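Local structure of basic membrane lipoprotein (Brucella melitensis biovar Abortus, 3S99) at residues 36-48 against 233-245. The protein binds adenine, probably also other purines such as guanine, and may serve an ABC-type system for purine uptake. Numbering follows the deposited sequence.
Sequences PPGDFGWTYQHDQ and FGQASDMIKFAPD. With ADE (adenine), chain T.
Phe40 and Phe242 meet obliquely. CZ of Phe242 sits over one face of the Phe40 ring, off its centre, 3.5 Å from CG of Phe40. The two planes are inclined at 51°. The Tyr44 ring has the CG of Gln48 over the centre of one face and CD1 of Phe40 over the other. Its edge is turned to Ser237, whose OG lies in the ring plane, 3.5 Å from CD2 of Tyr44. The Trp42 indole carries adenine on one face, with NE1 of Trp42 3.3 Å from C2 of the base. NE2 of His46 lies over its opposite face. Thr93 O accepts a hydrogen bond from Trp42 NE1. This bond probably helps fix the rotation of the indole.

Between these rings the backbones come close. The methyl of Ala236 lies 3.5 Å from N of Trp42. With CG anti to the backbone N (chi1 172°), the indole of Trp42 lies flat against the base, and the methyl of Ala236 stays obliquely beside it. The extended Met239 chain brings CE near Gly41 CA and the Phe40 carbonyl. Two waters join the segments. One donates to Phe40 O and, weakly, to Asp238 O. The other donates to Gln45 OE1 and accepts from Asp238 N, while Gln45 NE2 bonds to Asp253 O.

Asp39 shapes the start of the helix. Its OD1 accepts from Gly41 N, 2.9 Å away, in an Asx turn, and from Tyr44 N on the opposite face of the carboxylate. OD2 takes Thr43 N through its syn lone pair. The contact thus joins the N-terminus of helix 42-57, in one lobe, to the C-terminal end of strand 231-236, in the other. Through Trp42 it forms part of the adenine site in the interlobe cleft of the type I periplasmic-binding-protein fold of the BMP lipoprotein family.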
ATOM      1  N   PRO A  36     -13.416  -2.530   6.676  1.00 21.59           N
ATOM      2  CA  PRO A  36     -14.637  -2.441   5.920  1.00 21.88           C
ATOM      3  C   PRO A  36     -14.417  -1.726   4.603  1.00 20.77           C
ATOM      4  O   PRO A  36     -13.596  -0.841   4.538  1.00 20.74           O
ATOM      5  CB  PRO A  36     -15.546  -1.578   6.832  1.00 23.03           C
ATOM      6  CG  PRO A  36     -14.644  -0.755   7.608  1.00 22.53           C
ATOM      7  CD  PRO A  36     -13.251  -1.341   7.529  1.00 22.94           C
ATOM      8  N   PRO A  37     -15.168  -2.090   3.554  1.00 21.40           N
ATOM      9  CA  PRO A  37     -15.172  -1.286   2.337  1.00 21.81           C
ATOM     10  C   PRO A  37     -15.421   0.222   2.614  1.00 22.85           C
ATOM     11  O   PRO A  37     -14.891   1.083   1.919  1.00 22.04           O
ATOM     12  CB  PRO A  37     -16.315  -1.878   1.527  1.00 21.78           C
ATOM     13  CG  PRO A  37     -16.410  -3.298   2.004  1.00 23.30           C
ATOM     14  CD  PRO A  37     -16.097  -3.233   3.469  1.00 22.20           C
ATOM     15  N   GLY A  38     -16.206   0.510   3.645  1.00 23.31           N
ATOM     16  CA  GLY A  38     -16.392   1.858   4.129  1.00 24.61           C
ATOM     17  C   GLY A  38     -15.142   2.628   4.551  1.00 23.97           C
ATOM     18  O   GLY A  38     -15.253   3.816   4.836  1.00 23.33           O
ATOM     19  N   ASP A  39     -13.963   1.987   4.603  1.00 22.57           N
ATOM     20  CA  ASP A  39     -12.729   2.738   4.884  1.00 21.89           C
ATOM     21  C   ASP A  39     -12.390   3.762   3.780  1.00 21.52           C
ATOM     22  O   ASP A  39     -11.665   4.716   4.029  1.00 20.71           O
ATOM     23  CB  ASP A  39     -11.524   1.822   5.224  1.00 21.52           C
ATOM     24  CG  ASP A  39     -10.950   1.048   4.036  1.00 21.66           C
ATOM     25  OD1 ASP A  39     -11.397   1.180   2.879  1.00 22.88           O
ATOM     26  OD2 ASP A  39     -10.005   0.257   4.294  1.00 22.29           O
ATOM     27  N   PHE A  40     -12.965   3.558   2.589  1.00 21.13           N
ATOM     28  CA  PHE A  40     -12.715   4.362   1.387  1.00 21.39           C
ATOM     29  C   PHE A  40     -11.219   4.501   1.072  1.00 19.44           C
ATOM     30  O   PHE A  40     -10.789   5.499   0.495  1.00 19.89           O
ATOM     31  CB  PHE A  40     -13.439   5.715   1.428  1.00 22.50           C
ATOM     32  CG  PHE A  40     -14.907   5.599   1.196  1.00 26.46           C
ATOM     33  CD1 PHE A  40     -15.402   5.427  -0.090  1.00 30.07           C
ATOM     34  CD2 PHE A  40     -15.789   5.586   2.252  1.00 28.88           C
ATOM     35  CE1 PHE A  40     -16.772   5.283  -0.315  1.00 33.01           C
ATOM     36  CE2 PHE A  40     -17.171   5.438   2.041  1.00 32.52           C
ATOM     37  CZ  PHE A  40     -17.660   5.285   0.758  1.00 33.48           C
ATOM     38  N   GLY A  41     -10.463   3.465   1.441  1.00 18.35           N
ATOM     39  CA  GLY A  41      -9.012   3.379   1.217  1.00 16.79           C
ATOM     40  C   GLY A  41      -8.643   1.952   0.845  1.00 15.52           C
ATOM     41  O   GLY A  41      -9.057   1.453  -0.201  1.00 14.54           O
ATOM     42  N   TRP A  42      -7.896   1.293   1.729  1.00 14.70           N
ATOM     43  CA  TRP A  42      -7.298  -0.011   1.450  1.00 14.25           C
ATOM     44  C   TRP A  42      -8.322  -1.084   1.185  1.00 14.46           C
ATOM     45  O   TRP A  42      -8.259  -1.754   0.174  1.00 14.76           O
ATOM     46  CB  TRP A  42      -6.446  -0.458   2.642  1.00 14.93           C
ATOM     47  CG  TRP A  42      -5.942  -1.869   2.524  1.00 14.11           C
ATOM     48  CD1 TRP A  42      -6.503  -3.011   3.042  1.00 16.62           C
ATOM     49  CD2 TRP A  42      -4.785  -2.275   1.804  1.00 13.01           C
ATOM     50  NE1 TRP A  42      -5.714  -4.112   2.719  1.00 14.51           N
ATOM     51  CE2 TRP A  42      -4.671  -3.682   1.934  1.00 14.19           C
ATOM     52  CE3 TRP A  42      -3.801  -1.576   1.094  1.00 12.99           C
ATOM     53  CZ2 TRP A  42      -3.611  -4.409   1.360  1.00 13.24           C
ATOM     54  CZ3 TRP A  42      -2.770  -2.304   0.476  1.00 13.80           C
ATOM     55  CH2 TRP A  42      -2.681  -3.703   0.622  1.00 13.54           C
ATOM     56  N   THR A  43      -9.251  -1.304   2.115  1.00 15.40           N
ATOM     57  CA  THR A  43     -10.217  -2.392   1.916  1.00 15.12           C
ATOM     58  C   THR A  43     -11.182  -2.039   0.767  1.00 16.34           C
ATOM     59  O   THR A  43     -11.570  -2.887  -0.057  1.00 15.73           O
ATOM     60  CB  THR A  43     -10.950  -2.740   3.204  1.00 16.70           C
ATOM     61  OG1 THR A  43     -10.047  -3.473   4.055  1.00 17.51           O
ATOM     62  CG2 THR A  43     -12.203  -3.600   2.901  1.00 15.15           C
ATOM     63  N   TYR A  44     -11.526  -0.761   0.685  1.00 17.19           N
ATOM     64  CA  TYR A  44     -12.396  -0.260  -0.375  1.00 18.71           C
ATOM     65  C   TYR A  44     -11.833  -0.590  -1.772  1.00 18.24           C
ATOM     66  O   TYR A  44     -12.564  -1.047  -2.636  1.00 17.81           O
ATOM     67  CB  TYR A  44     -12.537   1.243  -0.210  1.00 18.38           C
ATOM     68  CG  TYR A  44     -13.266   1.948  -1.315  1.00 22.44           C
ATOM     69  CD1 TYR A  44     -14.649   1.840  -1.438  1.00 24.17           C
ATOM     70  CD2 TYR A  44     -12.583   2.769  -2.223  1.00 20.97           C
ATOM     71  CE1 TYR A  44     -15.343   2.533  -2.457  1.00 26.26           C
ATOM     72  CE2 TYR A  44     -13.265   3.459  -3.239  1.00 21.92           C
ATOM     73  CZ  TYR A  44     -14.627   3.337  -3.342  1.00 23.77           C
ATOM     74  OH  TYR A  44     -15.295   3.974  -4.337  1.00 23.23           O
ATOM     75  N   GLN A  45     -10.542  -0.320  -1.985  1.00 18.92           N
ATOM     76  CA  GLN A  45      -9.873  -0.653  -3.244  1.00 18.63           C
ATOM     77  C   GLN A  45      -9.905  -2.150  -3.528  1.00 18.08           C
ATOM     78  O   GLN A  45     -10.127  -2.563  -4.655  1.00 17.92           O
ATOM     79  CB  GLN A  45      -8.406  -0.229  -3.235  1.00 18.62           C
ATOM     80  CG  GLN A  45      -8.017   1.096  -3.826  1.00 21.17           C
ATOM     81  CD  GLN A  45      -8.729   1.544  -5.087  1.00 21.16           C
ATOM     82  OE1 GLN A  45      -9.674   2.303  -5.005  1.00 23.45           O
ATOM     83  NE2 GLN A  45      -8.238   1.134  -6.242  1.00 22.20           N
ATOM     84  N   HIS A  46      -9.681  -2.983  -2.509  1.00 17.84           N
ATOM     85  CA  HIS A  46      -9.891  -4.419  -2.709  1.00 16.42           C
ATOM     86  C   HIS A  46     -11.308  -4.747  -3.163  1.00 16.56           C
ATOM     87  O   HIS A  46     -11.501  -5.531  -4.097  1.00 14.89           O
ATOM     88  CB  HIS A  46      -9.485  -5.225  -1.477  1.00 16.27           C
ATOM     89  CG  HIS A  46      -8.006  -5.329  -1.293  1.00 15.96           C
ATOM     90  ND1 HIS A  46      -7.198  -6.090  -2.130  1.00 13.96           N
ATOM     91  CD2 HIS A  46      -7.185  -4.781  -0.363  1.00 15.22           C
ATOM     92  CE1 HIS A  46      -5.952  -6.009  -1.701  1.00 15.50           C
ATOM     93  NE2 HIS A  46      -5.911  -5.206  -0.647  1.00 13.59           N
ATOM     94  N   ASP A  47     -12.306  -4.110  -2.541  1.00 17.52           N
ATOM     95  CA  ASP A  47     -13.681  -4.446  -2.808  1.00 17.02           C
ATOM     96  C   ASP A  47     -14.125  -3.849  -4.134  1.00 18.37           C
ATOM     97  O   ASP A  47     -14.947  -4.447  -4.807  1.00 17.05           O
ATOM     98  CB  ASP A  47     -14.573  -3.920  -1.693  1.00 18.38           C
ATOM     99  CG  ASP A  47     -15.958  -4.527  -1.703  1.00 17.08           C
ATOM    100  OD1 ASP A  47     -16.102  -5.769  -1.473  1.00 18.91           O
ATOM    101  OD2 ASP A  47     -16.900  -3.755  -1.905  1.00 17.51           O
ATOM    102  N   GLN A  48     -13.591  -2.687  -4.510  1.00 18.51           N
ATOM    103  CA  GLN A  48     -13.868  -2.140  -5.853  1.00 19.79           C
ATOM    104  C   GLN A  48     -13.276  -3.062  -6.916  1.00 18.77           C
ATOM    105  O   GLN A  48     -13.805  -3.165  -8.006  1.00 20.00           O
ATOM    106  CB  GLN A  48     -13.335  -0.707  -6.017  1.00 20.42           C
ATOM    107  CG  GLN A  48     -14.029   0.295  -5.125  1.00 22.31           C
ATOM    108  CD  GLN A  48     -15.420   0.595  -5.614  1.00 25.42           C
ATOM    109  OE1 GLN A  48     -16.406   0.097  -5.080  1.00 27.66           O
ATOM    110  NE2 GLN A  48     -15.501   1.396  -6.643  1.00 26.58           N
ATOM    111  N   PHE A 233      -1.812  13.345   1.062  1.00 18.12           N
ATOM    112  CA  PHE A 233      -1.876  12.295   0.026  1.00 17.34           C
ATOM    113  C   PHE A 233      -2.900  11.236   0.417  1.00 17.97           C
ATOM    114  O   PHE A 233      -2.947  10.800   1.559  1.00 18.57           O
ATOM    115  CB  PHE A 233      -0.497  11.673  -0.192  1.00 16.08           C
ATOM    116  CG  PHE A 233       0.572  12.701  -0.596  1.00 15.47           C
ATOM    117  CD1 PHE A 233       0.680  13.131  -1.910  1.00 14.47           C
ATOM    118  CD2 PHE A 233       1.438  13.235   0.351  1.00 13.27           C
ATOM    119  CE1 PHE A 233       1.659  14.094  -2.298  1.00 11.84           C
ATOM    120  CE2 PHE A 233       2.427  14.157  -0.011  1.00 13.18           C
ATOM    121  CZ  PHE A 233       2.526  14.607  -1.316  1.00 13.42           C
ATOM    122  N   GLY A 234      -3.724  10.815  -0.539  1.00 18.22           N
ATOM    123  CA  GLY A 234      -4.565   9.655  -0.329  1.00 18.46           C
ATOM    124  C   GLY A 234      -3.781   8.366  -0.378  1.00 17.79           C
ATOM    125  O   GLY A 234      -2.669   8.312  -0.910  1.00 17.61           O
ATOM    126  N   GLN A 235      -4.398   7.314   0.152  1.00 16.66           N
ATOM    127  CA  GLN A 235      -3.759   6.031   0.324  1.00 16.35           C
ATOM    128  C   GLN A 235      -4.630   4.925  -0.212  1.00 16.03           C
ATOM    129  O   GLN A 235      -5.773   4.806   0.213  1.00 16.49           O
ATOM    130  CB  GLN A 235      -3.546   5.790   1.829  1.00 17.23           C
ATOM    131  CG  GLN A 235      -2.972   4.404   2.249  1.00 15.59           C
ATOM    132  CD  GLN A 235      -1.592   4.075   1.733  1.00 16.64           C
ATOM    133  OE1 GLN A 235      -0.943   4.858   0.988  1.00 16.07           O
ATOM    134  NE2 GLN A 235      -1.105   2.901   2.145  1.00 14.82           N
ATOM    135  N   ALA A 236      -4.087   4.130  -1.127  1.00 15.49           N
ATOM    136  CA  ALA A 236      -4.723   2.942  -1.674  1.00 15.66           C
ATOM    137  C   ALA A 236      -5.729   3.328  -2.736  1.00 17.46           C
ATOM    138  O   ALA A 236      -5.766   2.726  -3.832  1.00 17.21           O
ATOM    139  CB  ALA A 236      -5.430   2.115  -0.545  1.00 14.91           C
ATOM    140  N   SER A 237      -6.596   4.275  -2.361  1.00 17.76           N
ATOM    141  CA  SER A 237      -7.641   4.795  -3.228  1.00 19.51           C
ATOM    142  C   SER A 237      -7.415   6.252  -3.511  1.00 19.15           C
ATOM    143  O   SER A 237      -6.796   6.951  -2.706  1.00 18.03           O
ATOM    144  CB  SER A 237      -8.997   4.689  -2.510  1.00 20.39           C
ATOM    145  OG  SER A 237     -10.042   4.798  -3.480  1.00 26.03           O
ATOM    146  N   ASP A 238      -7.977   6.735  -4.622  1.00 20.04           N
ATOM    147  CA  ASP A 238      -8.038   8.177  -4.866  1.00 20.60           C
ATOM    148  C   ASP A 238      -9.072   8.748  -3.902  1.00 21.24           C
ATOM    149  O   ASP A 238     -10.250   8.490  -4.062  1.00 22.60           O
ATOM    150  CB  ASP A 238      -8.379   8.493  -6.335  1.00 21.00           C
ATOM    151  CG  ASP A 238      -8.375   9.996  -6.631  1.00 22.33           C
ATOM    152  OD1 ASP A 238      -8.219  10.799  -5.672  1.00 21.47           O
ATOM    153  OD2 ASP A 238      -8.545  10.371  -7.826  1.00 21.82           O
ATOM    154  N   MET A 239      -8.614   9.519  -2.903  1.00 21.55           N
ATOM    155  CA  MET A 239      -9.480  10.062  -1.851  1.00 21.69           C
ATOM    156  C   MET A 239      -9.880  11.509  -2.078  1.00 22.73           C
ATOM    157  O   MET A 239     -10.268  12.209  -1.123  1.00 23.62           O
ATOM    158  CB  MET A 239      -8.794   9.953  -0.482  1.00 21.06           C
ATOM    159  CG  MET A 239      -8.492   8.536  -0.053  1.00 17.97           C
ATOM    160  SD  MET A 239      -7.611   8.486   1.541  1.00 17.87           S
ATOM    161  CE  MET A 239      -7.891   6.758   1.952  1.00 15.23           C
ATOM    162  N   ILE A 240      -9.815  11.951  -3.331  1.00 22.54           N
ATOM    163  CA  ILE A 240     -10.096  13.338  -3.689  1.00 23.02           C
ATOM    164  C   ILE A 240     -11.470  13.816  -3.166  1.00 24.72           C
ATOM    165  O   ILE A 240     -11.562  14.947  -2.672  1.00 24.05           O
ATOM    166  CB  ILE A 240     -10.001  13.558  -5.227  1.00 23.04           C
ATOM    167  CG1 ILE A 240     -10.052  15.053  -5.605  1.00 24.55           C
ATOM    168  CG2 ILE A 240     -11.104  12.778  -5.969  1.00 21.99           C
ATOM    169  CD1 ILE A 240      -8.831  15.867  -5.255  1.00 22.71           C
ATOM    170  N   LYS A 241     -12.504  12.962  -3.248  1.00 24.43           N
ATOM    171  CA  LYS A 241     -13.859  13.374  -2.840  1.00 25.90           C
ATOM    172  C   LYS A 241     -13.916  13.791  -1.369  1.00 26.08           C
ATOM    173  O   LYS A 241     -14.742  14.620  -1.005  1.00 25.72           O
ATOM    174  CB  LYS A 241     -14.912  12.282  -3.109  1.00 26.49           C
ATOM    175  N   PHE A 242     -13.012  13.249  -0.545  1.00 25.06           N
ATOM    176  CA  PHE A 242     -12.937  13.603   0.878  1.00 26.02           C
ATOM    177  C   PHE A 242     -12.027  14.808   1.176  1.00 26.71           C
ATOM    178  O   PHE A 242     -11.928  15.247   2.319  1.00 27.69           O
ATOM    179  CB  PHE A 242     -12.475  12.366   1.671  1.00 24.77           C
ATOM    180  CG  PHE A 242     -13.408  11.216   1.556  1.00 25.29           C
ATOM    181  CD1 PHE A 242     -14.508  11.111   2.395  1.00 29.52           C
ATOM    182  CD2 PHE A 242     -13.222  10.259   0.580  1.00 26.92           C
ATOM    183  CE1 PHE A 242     -15.369  10.047   2.286  1.00 29.67           C
ATOM    184  CE2 PHE A 242     -14.080   9.198   0.455  1.00 27.38           C
ATOM    185  CZ  PHE A 242     -15.155   9.087   1.296  1.00 28.16           C
ATOM    186  N   ALA A 243     -11.355  15.338   0.151  1.00 26.83           N
ATOM    187  CA  ALA A 243     -10.384  16.408   0.330  1.00 26.86           C
ATOM    188  C   ALA A 243     -10.179  17.098  -1.023  1.00 26.88           C
ATOM    189  O   ALA A 243      -9.067  17.099  -1.544  1.00 25.97           O
ATOM    190  CB  ALA A 243      -9.047  15.838   0.867  1.00 26.20           C
ATOM    191  N   PRO A 244     -11.257  17.667  -1.592  1.00 27.31           N
ATOM    192  CA  PRO A 244     -11.268  18.089  -2.990  1.00 27.80           C
ATOM    193  C   PRO A 244     -10.246  19.164  -3.315  1.00 27.98           C
ATOM    194  O   PRO A 244      -9.690  19.151  -4.392  1.00 28.40           O
ATOM    195  CB  PRO A 244     -12.701  18.630  -3.213  1.00 29.58           C
ATOM    196  CG  PRO A 244     -13.479  18.298  -2.005  1.00 29.83           C
ATOM    197  CD  PRO A 244     -12.515  17.993  -0.894  1.00 28.56           C
ATOM    198  N   ASP A 245     -10.013  20.092  -2.400  1.00 28.52           N
ATOM    199  CA  ASP A 245      -9.045  21.134  -2.638  1.00 29.36           C
ATOM    200  C   ASP A 245      -7.717  20.901  -1.917  1.00 27.74           C
ATOM    201  O   ASP A 245      -6.827  21.742  -2.020  1.00 27.17           O
ATOM    202  CB  ASP A 245      -9.621  22.526  -2.312  1.00 31.53           C
ATOM    203  CG  ASP A 245     -10.048  22.679  -0.862  1.00 34.47           C
ATOM    204  OD1 ASP A 245     -10.202  21.676  -0.141  1.00 38.68           O
ATOM    205  OD2 ASP A 245     -10.251  23.830  -0.444  1.00 40.75           O
TER
HETATM  206  N9  ADE T 400      -1.341  -5.478   4.347  1.00 15.21           N
HETATM  207  C8  ADE T 400      -0.280  -4.959   3.638  1.00 17.36           C
HETATM  208  N7  ADE T 400      -0.344  -3.668   3.414  1.00 17.16           N
HETATM  209  C5  ADE T 400      -1.554  -3.369   4.051  1.00 17.93           C
HETATM  210  C6  ADE T 400      -2.184  -2.160   4.175  1.00 19.18           C
HETATM  211  N6  ADE T 400      -1.593  -1.108   3.590  1.00 15.52           N
HETATM  212  N1  ADE T 400      -3.378  -2.121   4.850  1.00 18.08           N
HETATM  213  C2  ADE T 400      -3.866  -3.259   5.375  1.00 19.72           C
HETATM  214  N3  ADE T 400      -3.345  -4.484   5.322  1.00 18.95           N
HETATM  215  C4  ADE T 400      -2.180  -4.443   4.634  1.00 16.70           C
HETATM  216  O   HOH W   1     -11.769   6.925  -1.435  1.00 20.60           O
HETATM  217  O   HOH W   2      -9.670   4.748  -6.128  1.00 40.08           O